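PDB 3BLX: isocitrate dehydrogenase [NAD] subunit 2, mitochondrial from Saccharomyces cerevisiae, which catalyses, together with its subunit 1 partner in an octamer, the NAD-dependent oxidative decarboxylation of isocitrate to 2-oxoglutarate in the citric acid cycle. Local coordinates for residues A116-I119 and K123-Y126; L226-N231 and S255-G260; K292-A297 and G335-T340. One frame throughout, in Å; residues are numbered along the deposited sequence.

Contact 1: A116-I119 and K123-Y126; sequences AKSI and KTTY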
ATOM      1  N   ALA B 116     -30.067 -11.160  42.266  1.00 31.75           N
ATOM      2  CA  ALA B 116     -30.149 -12.440  41.571  1.00 43.79           C
ATOM      3  C   ALA B 116     -30.507 -13.569  42.542  1.00 40.36           C
ATOM      4  O   ALA B 116     -29.639 -14.044  43.253  1.00 34.62           O
ATOM      5  CB  ALA B 116     -28.854 -12.742  40.850  1.00 28.22           C
ATOM      6  N   LYS B 117     -31.784 -13.966  42.583  1.00 49.75           N
ATOM      7  CA  LYS B 117     -32.226 -15.019  43.502  1.00 50.26           C
ATOM      8  C   LYS B 117     -32.687 -16.284  42.787  1.00 42.86           C
ATOM      9  O   LYS B 117     -33.282 -16.213  41.720  1.00 48.97           O
ATOM     10  CB  LYS B 117     -33.294 -14.512  44.484  1.00 35.07           C
ATOM     11  CG  LYS B 117     -33.405 -15.393  45.746  1.00 63.75           C
ATOM     12  CD  LYS B 117     -34.295 -14.808  46.853  1.00 66.30           C
ATOM     13  CE  LYS B 117     -35.785 -15.094  46.643  1.00 93.04           C
ATOM     14  NZ  LYS B 117     -36.655 -14.515  47.726  1.00 79.54           N
ATOM     15  N   SER B 118     -32.377 -17.439  43.372  1.00 48.63           N
ATOM     16  CA  SER B 118     -32.915 -18.722  42.924  1.00 58.09           C
ATOM     17  C   SER B 118     -34.427 -18.776  43.155  1.00 60.78           C
ATOM     18  O   SER B 118     -34.951 -18.103  44.067  1.00 30.08           O
ATOM     19  CB  SER B 118     -32.238 -19.867  43.663  1.00 46.15           C
ATOM     20  OG  SER B 118     -30.962 -20.126  43.112  1.00 42.43           O
ATOM     21  N   ILE B 119     -35.122 -19.543  42.314  1.00 65.95           N
ATOM     22  CA  ILE B 119     -36.563 -19.747  42.474  1.00 72.17           C
ATOM     23  C   ILE B 119     -36.804 -21.068  43.198  1.00 82.77           C
ATOM     24  O   ILE B 119     -36.350 -22.127  42.744  1.00 70.92           O
ATOM     25  CB  ILE B 119     -37.306 -19.770  41.123  1.00 78.85           C
ATOM     26  CG1 ILE B 119     -37.157 -18.435  40.383  1.00 66.24           C
ATOM     27  CG2 ILE B 119     -38.773 -20.109  41.342  1.00 94.31           C
ATOM     28  CD1 ILE B 119     -37.577 -17.199  41.204  1.00 57.93           C
ATOM     29  N   LYS B 123     -35.710 -26.202  39.447  1.00 84.65           N
ATOM     30  CA  LYS B 123     -34.380 -26.790  39.380  1.00 80.80           C
ATOM     31  C   LYS B 123     -33.496 -26.085  38.355  1.00 87.84           C
ATOM     32  O   LYS B 123     -33.659 -26.246  37.142  1.00 67.72           O
ATOM     33  CB  LYS B 123     -34.489 -28.286  39.058  1.00 97.39           C
ATOM     34  CG  LYS B 123     -33.158 -29.039  38.964  1.00 89.39           C
ATOM     35  CD  LYS B 123     -32.551 -29.298  40.333  1.00 95.02           C
ATOM     36  CE  LYS B 123     -31.326 -30.198  40.236  1.00 96.56           C
ATOM     37  NZ  LYS B 123     -30.209 -29.538  39.498  1.00 89.94           N
ATOM     38  N   THR B 124     -32.561 -25.291  38.857  1.00 91.89           N
ATOM     39  CA  THR B 124     -31.537 -24.695  38.015  1.00 82.62           C
ATOM     40  C   THR B 124     -30.192 -25.281  38.413  1.00 71.62           C
ATOM     41  O   THR B 124     -30.083 -26.000  39.408  1.00 72.66           O
ATOM     42  CB  THR B 124     -31.504 -23.163  38.155  1.00 86.06           C
ATOM     43  OG1 THR B 124     -31.427 -22.805  39.544  1.00 81.05           O
ATOM     44  CG2 THR B 124     -32.758 -22.557  37.562  1.00 83.92           C
ATOM     45  N   THR B 125     -29.162 -24.965  37.646  1.00 57.96           N
ATOM     46  CA  THR B 125     -27.865 -25.588  37.874  1.00 55.13           C
ATOM     47  C   THR B 125     -27.174 -25.140  39.178  1.00 49.31           C
ATOM     48  O   THR B 125     -26.499 -25.923  39.826  1.00 42.31           O
ATOM     49  CB  THR B 125     -26.955 -25.565  36.591  1.00 36.53           C
ATOM     50  OG1 THR B 125     -25.582 -25.599  36.973  1.00 43.66           O
ATOM     51  CG2 THR B 125     -27.220 -24.349  35.734  1.00 61.63           C
ATOM     52  N   TYR B 126     -27.383 -23.900  39.592  1.00 52.11           N
ATOM     53  CA  TYR B 126     -26.874 -23.448  40.887  1.00 48.00           C
ATOM     54  C   TYR B 126     -28.027 -23.334  41.872  1.00 55.53           C
ATOM     55  O   TYR B 126     -29.148 -23.052  41.474  1.00 72.75           O
ATOM     56  CB  TYR B 126     -26.128 -22.096  40.761  1.00 57.19           C
ATOM     57  CG  TYR B 126     -24.830 -22.186  39.971  1.00 38.72           C
ATOM     58  CD1 TYR B 126     -23.614 -22.320  40.613  1.00 40.84           C
ATOM     59  CD2 TYR B 126     -24.834 -22.173  38.589  1.00 39.95           C
ATOM     60  CE1 TYR B 126     -22.421 -22.435  39.897  1.00 35.53           C
ATOM     61  CE2 TYR B 126     -23.652 -22.293  37.864  1.00 45.85           C
ATOM     62  CZ  TYR B 126     -22.450 -22.424  38.520  1.00 41.03           C
ATOM     63  OH  TYR B 126     -21.290 -22.549  37.785  1.00 39.86           O
TER

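Contact 2: L226-N231 and S255-G260; sequences LKVVTN and SGLSAG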
ATOM      1  N   LEU B 226     -14.272 -15.996  42.241  1.00 33.31           N
ATOM      2  CA  LEU B 226     -13.880 -17.360  42.564  1.00 27.86           C
ATOM      3  C   LEU B 226     -14.792 -17.894  43.659  1.00 36.63           C
ATOM      4  O   LEU B 226     -15.251 -19.030  43.594  1.00 40.32           O
ATOM      5  CB  LEU B 226     -12.445 -17.398  43.045  1.00 33.42           C
ATOM      6  CG  LEU B 226     -11.603 -18.640  42.750  1.00 38.67           C
ATOM      7  CD1 LEU B 226     -10.833 -18.943  43.988  1.00 34.77           C
ATOM      8  CD2 LEU B 226     -12.406 -19.861  42.325  1.00 25.14           C
ATOM      9  N   LYS B 227     -15.070 -17.065  44.659  1.00 28.20           N
ATOM     10  CA  LYS B 227     -15.889 -17.499  45.769  1.00 32.15           C
ATOM     11  C   LYS B 227     -17.339 -17.671  45.339  1.00 38.12           C
ATOM     12  O   LYS B 227     -17.913 -18.750  45.490  1.00 39.98           O
ATOM     13  CB  LYS B 227     -15.801 -16.514  46.932  1.00 44.68           C
ATOM     14  CG  LYS B 227     -14.432 -16.452  47.610  1.00 47.23           C
ATOM     15  CD  LYS B 227     -14.550 -15.636  48.905  1.00 70.30           C
ATOM     16  CE  LYS B 227     -13.213 -15.539  49.638  1.00 97.82           C
ATOM     17  NZ  LYS B 227     -13.331 -14.821  50.945  1.00 90.81           N
ATOM     18  N   VAL B 228     -17.918 -16.611  44.786  1.00 35.75           N
ATOM     19  CA  VAL B 228     -19.314 -16.620  44.372  1.00 24.37           C
ATOM     20  C   VAL B 228     -19.659 -17.780  43.459  1.00 32.53           C
ATOM     21  O   VAL B 228     -20.748 -18.313  43.540  1.00 38.49           O
ATOM     22  CB  VAL B 228     -19.706 -15.328  43.646  1.00 35.65           C
ATOM     23  CG1 VAL B 228     -21.189 -15.313  43.380  1.00 42.56           C
ATOM     24  CG2 VAL B 228     -19.387 -14.137  44.506  1.00 72.95           C
ATOM     25  N   VAL B 229     -18.752 -18.176  42.573  1.00 28.00           N
ATOM     26  CA  VAL B 229     -19.073 -19.276  41.678  1.00 27.90           C
ATOM     27  C   VAL B 229     -18.949 -20.648  42.338  1.00 43.47           C
ATOM     28  O   VAL B 229     -19.710 -21.574  42.004  1.00 35.99           O
ATOM     29  CB  VAL B 229     -18.261 -19.233  40.376  1.00 27.74           C
ATOM     30  CG1 VAL B 229     -18.423 -20.574  39.567  1.00 11.73           C
ATOM     31  CG2 VAL B 229     -18.664 -17.989  39.555  1.00 18.32           C
ATOM     32  N   THR B 230     -18.006 -20.789  43.270  1.00 36.40           N
ATOM     33  CA  THR B 230     -17.872 -22.073  43.952  1.00 50.87           C
ATOM     34  C   THR B 230     -19.033 -22.225  44.926  1.00 42.51           C
ATOM     35  O   THR B 230     -19.562 -23.303  45.086  1.00 47.21           O
ATOM     36  CB  THR B 230     -16.473 -22.314  44.643  1.00 41.29           C
ATOM     37  OG1 THR B 230     -16.101 -21.167  45.395  1.00 53.84           O
ATOM     38  CG2 THR B 230     -15.360 -22.607  43.607  1.00 38.45           C
ATOM     39  N   ASN B 231     -19.459 -21.126  45.535  1.00 36.21           N
ATOM     40  CA  ASN B 231     -20.498 -21.199  46.539  1.00 33.87           C
ATOM     41  C   ASN B 231     -21.322 -19.914  46.742  1.00 39.08           C
ATOM     42  O   ASN B 231     -21.075 -19.116  47.650  1.00 29.90           O
ATOM     43  CB  ASN B 231     -19.910 -21.657  47.863  1.00 33.32           C
ATOM     44  CG  ASN B 231     -20.927 -21.618  48.974  1.00 50.89           C
ATOM     45  OD1 ASN B 231     -22.120 -21.851  48.745  1.00 37.15           O
ATOM     46  ND2 ASN B 231     -20.474 -21.293  50.178  1.00 37.63           N
ATOM     47  N   SER B 255     -26.631 -13.256  37.444  1.00 37.60           N
ATOM     48  CA  SER B 255     -27.834 -13.754  36.801  1.00 42.47           C
ATOM     49  C   SER B 255     -27.598 -15.122  36.163  1.00 39.47           C
ATOM     50  O   SER B 255     -28.524 -15.918  36.010  1.00 38.15           O
ATOM     51  CB  SER B 255     -28.363 -12.737  35.779  1.00 29.45           C
ATOM     52  OG  SER B 255     -28.865 -11.586  36.446  1.00 38.02           O
ATOM     53  N   GLY B 256     -26.355 -15.395  35.790  1.00 40.53           N
ATOM     54  CA  GLY B 256     -25.986 -16.710  35.284  1.00 26.82           C
ATOM     55  C   GLY B 256     -26.001 -17.740  36.407  1.00 42.98           C
ATOM     56  O   GLY B 256     -26.235 -18.929  36.174  1.00 34.72           O
ATOM     57  N   LEU B 257     -25.759 -17.284  37.635  1.00 36.20           N
ATOM     58  CA  LEU B 257     -25.761 -18.185  38.764  1.00 40.42           C
ATOM     59  C   LEU B 257     -27.199 -18.504  39.155  1.00 40.10           C
ATOM     60  O   LEU B 257     -27.549 -19.649  39.400  1.00 43.58           O
ATOM     61  CB  LEU B 257     -24.999 -17.581  39.941  1.00 29.95           C
ATOM     62  CG  LEU B 257     -23.486 -17.539  39.728  1.00 32.71           C
ATOM     63  CD1 LEU B 257     -22.770 -16.798  40.849  1.00 14.46           C
ATOM     64  CD2 LEU B 257     -22.946 -18.936  39.542  1.00 22.81           C
ATOM     65  N   SER B 258     -28.037 -17.487  39.184  1.00 29.11           N
ATOM     66  CA  SER B 258     -29.396 -17.659  39.663  1.00 37.17           C
ATOM     67  C   SER B 258     -30.308 -18.368  38.669  1.00 44.70           C
ATOM     68  O   SER B 258     -31.179 -19.130  39.073  1.00 54.57           O
ATOM     69  CB  SER B 258     -29.994 -16.319  40.105  1.00 35.12           C
ATOM     70  OG  SER B 258     -30.154 -15.457  39.005  1.00 33.47           O
ATOM     71  N   ALA B 259     -30.084 -18.149  37.375  1.00 39.61           N
ATOM     72  CA  ALA B 259     -31.043 -18.579  36.370  1.00 35.48           C
ATOM     73  C   ALA B 259     -30.452 -19.113  35.064  1.00 42.31           C
ATOM     74  O   ALA B 259     -31.103 -19.863  34.342  1.00 48.84           O
ATOM     75  CB  ALA B 259     -32.037 -17.434  36.074  1.00 24.85           C
ATOM     76  N   GLY B 260     -29.227 -18.722  34.741  1.00 48.62           N
ATOM     77  CA  GLY B 260     -28.621 -19.126  33.478  1.00 32.14           C
ATOM     78  C   GLY B 260     -28.969 -18.174  32.350  1.00 47.64           C
ATOM     79  O   GLY B 260     -28.746 -18.497  31.180  1.00 47.91           O
TER

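Contact 3: K292-A297 and G335-T340; sequences KANPTA and GDLAGT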
ATOM      1  N   LYS B 292     -46.164 -15.946  24.246  1.00 80.84           N
ATOM      2  CA  LYS B 292     -45.223 -16.838  24.889  1.00 77.19           C
ATOM      3  C   LYS B 292     -44.335 -16.110  25.908  1.00 81.18           C
ATOM      4  O   LYS B 292     -43.521 -16.742  26.579  1.00 70.55           O
ATOM      5  CB  LYS B 292     -44.371 -17.559  23.842  1.00 64.92           C
ATOM      6  CG  LYS B 292     -45.151 -18.361  22.809  1.00 63.28           C
ATOM      7  CD  LYS B 292     -44.210 -19.295  22.035  1.00 81.61           C
ATOM      8  CE  LYS B 292     -44.794 -19.762  20.708  1.00 73.06           C
ATOM      9  NZ  LYS B 292     -43.784 -20.511  19.880  1.00 69.96           N
ATOM     10  N   ALA B 293     -44.510 -14.792  26.032  1.00 70.87           N
ATOM     11  CA  ALA B 293     -43.638 -13.956  26.869  1.00 65.08           C
ATOM     12  C   ALA B 293     -43.667 -14.362  28.332  1.00 74.59           C
ATOM     13  O   ALA B 293     -44.634 -14.941  28.787  1.00 67.36           O
ATOM     14  CB  ALA B 293     -44.018 -12.497  26.738  1.00 53.22           C
ATOM     15  N   ASN B 294     -42.610 -14.040  29.069  1.00 71.26           N
ATOM     16  CA  ASN B 294     -42.562 -14.340  30.492  1.00 59.25           C
ATOM     17  C   ASN B 294     -42.468 -13.089  31.362  1.00 59.17           C
ATOM     18  O   ASN B 294     -41.414 -12.467  31.448  1.00 75.63           O
ATOM     19  CB  ASN B 294     -41.414 -15.300  30.789  1.00 64.02           C
ATOM     20  CG  ASN B 294     -41.385 -15.740  32.241  1.00 79.57           C
ATOM     21  OD1 ASN B 294     -42.092 -15.190  33.079  1.00 62.49           O
ATOM     22  ND2 ASN B 294     -40.558 -16.732  32.544  1.00 76.94           N
ATOM     23  N   PRO B 295     -43.567 -12.739  32.039  1.00 60.61           N
ATOM     24  CA  PRO B 295     -43.737 -11.499  32.802  1.00 65.90           C
ATOM     25  C   PRO B 295     -43.095 -11.503  34.188  1.00 59.00           C
ATOM     26  O   PRO B 295     -43.216 -10.507  34.923  1.00 33.46           O
ATOM     27  CB  PRO B 295     -45.253 -11.405  32.984  1.00 60.89           C
ATOM     28  CG  PRO B 295     -45.824 -12.618  32.371  1.00 51.37           C
ATOM     29  CD  PRO B 295     -44.752 -13.591  32.135  1.00 53.24           C
ATOM     30  N   THR B 296     -42.439 -12.598  34.548  1.00 52.93           N
ATOM     31  CA  THR B 296     -41.829 -12.719  35.870  1.00 61.13           C
ATOM     32  C   THR B 296     -40.841 -11.602  36.187  1.00 60.41           C
ATOM     33  O   THR B 296     -40.862 -11.028  37.291  1.00 35.36           O
ATOM     34  CB  THR B 296     -41.045 -14.015  36.006  1.00 66.39           C
ATOM     35  OG1 THR B 296     -41.860 -15.122  35.609  1.00 56.39           O
ATOM     36  CG2 THR B 296     -40.593 -14.184  37.444  1.00 43.32           C
ATOM     37  N   ALA B 297     -39.959 -11.333  35.222  1.00 54.59           N
ATOM     38  CA  ALA B 297     -38.922 -10.327  35.368  1.00 35.67           C
ATOM     39  C   ALA B 297     -39.549  -8.970  35.606  1.00 38.82           C
ATOM     40  O   ALA B 297     -39.204  -8.282  36.558  1.00 33.04           O
ATOM     41  CB  ALA B 297     -38.059 -10.308  34.145  1.00 48.69           C
ATOM     42  N   GLY B 335     -42.288 -21.243  27.989  1.00 76.30           N
ATOM     43  CA  GLY B 335     -41.380 -21.922  27.075  1.00 94.30           C
ATOM     44  C   GLY B 335     -39.903 -21.822  27.420  1.00 98.50           C
ATOM     45  O   GLY B 335     -39.117 -22.733  27.132  1.00 87.22           O
ATOM     46  N   ASP B 336     -39.527 -20.708  28.036  1.00 97.98           N
ATOM     47  CA  ASP B 336     -38.137 -20.442  28.396  1.00104.74           C
ATOM     48  C   ASP B 336     -37.652 -21.326  29.553  1.00 99.56           C
ATOM     49  O   ASP B 336     -36.493 -21.764  29.576  1.00 88.38           O
ATOM     50  CB  ASP B 336     -37.948 -18.951  28.727  1.00 95.75           C
ATOM     51  CG  ASP B 336     -39.074 -18.386  29.599  1.00101.44           C
ATOM     52  OD1 ASP B 336     -40.221 -18.269  29.111  1.00 98.53           O
ATOM     53  OD2 ASP B 336     -38.807 -18.035  30.769  1.00 83.35           O
ATOM     54  N   LEU B 337     -38.550 -21.581  30.503  1.00 84.60           N
ATOM     55  CA  LEU B 337     -38.251 -22.413  31.664  1.00 91.05           C
ATOM     56  C   LEU B 337     -38.686 -23.872  31.465  1.00 99.92           C
ATOM     57  O   LEU B 337     -39.108 -24.538  32.425  1.00 96.97           O
ATOM     58  CB  LEU B 337     -38.952 -21.852  32.901  1.00 82.70           C
ATOM     59  CG  LEU B 337     -38.786 -20.367  33.195  1.00 74.88           C
ATOM     60  CD1 LEU B 337     -39.517 -20.020  34.485  1.00 43.95           C
ATOM     61  CD2 LEU B 337     -37.317 -19.982  33.270  1.00 68.78           C
ATOM     62  N   ALA B 338     -38.578 -24.363  30.225  1.00100.35           N
ATOM     63  CA  ALA B 338     -39.088 -25.692  29.865  1.00103.96           C
ATOM     64  C   ALA B 338     -40.464 -25.936  30.489  1.00101.44           C
ATOM     65  O   ALA B 338     -40.681 -26.921  31.197  1.00101.51           O
ATOM     66  CB  ALA B 338     -38.107 -26.780  30.279  1.00 96.22           C
ATOM     67  N   GLY B 339     -41.375 -25.004  30.232  1.00 96.42           N
ATOM     68  CA  GLY B 339     -42.739 -25.066  30.723  1.00 97.05           C
ATOM     69  C   GLY B 339     -43.716 -25.110  29.560  1.00 95.83           C
ATOM     70  O   GLY B 339     -43.320 -25.193  28.396  1.00 82.52           O
ATOM     71  N   THR B 340     -45.002 -25.047  29.868  1.00 93.53           N
ATOM     72  CA  THR B 340     -46.019 -25.249  28.846  1.00109.12           C
ATOM     73  C   THR B 340     -47.058 -24.131  28.854  1.00103.91           C
ATOM     74  O   THR B 340     -47.821 -23.972  27.898  1.00 95.07           O
ATOM     75  CB  THR B 340     -46.735 -26.603  29.037  1.00106.56           C
ATOM     76  OG1 THR B 340     -47.258 -26.676  30.369  1.00 93.58           O
ATOM     77  CG2 THR B 340     -45.754 -27.760  28.809  1.00100.73           C
TER

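Contact 1: A116-I119 and K123-Y126
Ser118 faces the backbone carbonyl of Tyr126 across this contact, its OG lying 3.8 Å from Tyr126 O. That separation is too long for a hydrogen bond, as is the 4.5 Å between Ser118 OG and Thr124 OG1. The carbonyl instead receives a hydrogen bond from within its own segment: Thr124 OG1 donates to Tyr126 O at 3.0 Å. The hydroxyl comes in nearly straight beyond the oxygen, at a C=O...donor angle of 158°, and lies in the carbonyl plane. Thr124 reaches this position because its OG1 stands between its own N and carbonyl carbon (chi1 51°), which turns the hydroxyl toward the carbonyl of Tyr126, two residues on. Tyr126 divides its ends: with CG anti to its carbonyl carbon (chi1 -67°), the ring leaves in another direction from the carbonyl, packs on Leu257 and sends OH to the carbonyl of Val224 in the subunit 1 chain. Ser118 OG accepts a weak hydrogen bond from Val129 N, beside the backbone pairing of Ser118 with Val129, where strand 109-117 runs antiparallel to strand 130-136. The segments thus belong to the connection between two neighbouring strands, and bury 63 Å² between them. Chemically, no hydrogen bond crosses the contact: Tyr126 O is satisfied by Thr124 within its own loop, Ser118 OG has Val129, and the segments meet by a long polar approach.

Contact 2: L226-N231 and S255-G260
Val228 and Leu257 join the C-terminal turns of helices 221-230 and 244-258, whose ends come together where the chain meets subunit 1; the arrangement is consistent with the intersubunit helical bundle known from this dehydrogenase family. Val228 CG1 meets Leu257 CD1 at 3.3 Å, a value not to be overread at this resolution. The two side chains lie obliquely to one another, and the same CD1 also sits 3.7 Å from Val228 O. The other leucine branch, CD2, approaches Val229 CG2 at 4.4 Å. Leucine therefore straddles two consecutive valines, one methyl to each. Its CG is anti to its carbonyl carbon (chi1 -72°), which carries the fork out from helix 244-258; Leu257 supplies 69 of the 120 Å² buried here. Around this trio, Leu131 of strand 130-136 touches both Val228 and Leu257, while Val224 and Ala249 of the subunit 1 chain pack on Leu257 and Val229 respectively. Helix 244-258 finishes with Ser255 O accepting from both Ala259 N, at 3.0 Å, and Gly260 N, at 3.2 Å. All three touching residues are buried, and no hydrogen bond crosses: one leucine meets two valines in apolar contacts that probably owe their stability to exclusion of water.

Contact 3: K292-A297 and G335-T340
Asn294 holds CG anti to its backbone N (chi1 -175°), while Asp336 carries its CG between its own N and carbonyl carbon (chi1 43°); together these torsions point the amide N-H at one carboxylate oxygen. Asn294 ND2 donates to Asp336 OD2 at 2.8 Å, and the bond is nearly straight, with an N-H...O angle of 170°. The acceptor lies almost exactly in the amide plane, and OD2 receives the hydrogen on its syn lone pair, the side of the other carboxylate oxygen. Even so, the two flat groups are turned well out of coplanarity, and the side chains cross at about a right angle. The second oxygen, Asp336 OD1, rests 3.6 Å from Asn294 CB. Leu337 CD1 lies beside the amide nitrogen, 4.0 Å from Asn294 ND2.

The other end of the amide turns to its own segment. Asn294 OD1 accepts from Thr296 N at 3.0 Å, a capping bond that closes an Asx turn at the entry to helix 296-309, with the donor above the carbonyl plane. Thr296 OG1 also points at this oxygen, but so close that the bond's detail is doubtful at this resolution. Thr334, outside the two segments, also touches Asn294, and Phe346 of helix 343-352 packs on Thr296.

With an alanine in place of Asn294, Thr296 N would probably lose its cap and the Asp336 carboxylate its amide donor, leaving Asp336 freer to turn. Accepting at OD1 from the helix N-H while donating to a carboxylate would probably polarise the Asn294 amide; one buried side chain thus couples a helix start to the exposed loop before helix 343-352.

Contacts 1 and 2 adjoin, their centres about 9 Å apart. Tyr126 of contact 1 lies against contact 2, with its CE1 3.5 Å from Val229 O, and Ala116 CB packs 3.5 Å from Ser258 OG. Both reach subunit 1, whose Val224 meets Tyr126 and Leu257. Contact 3 stands apart: its centre is about 15 Å from that of contact 1 and 21 Å from that of contact 2, with nearest atoms about 6 Å away in each case, and no other chain touches it. Contact 2 lies closest to the predicted active site, the Leu257 side chain being about 10 Å from those of Asp252, a probable metal ligand, and Arg114, which probably binds substrate.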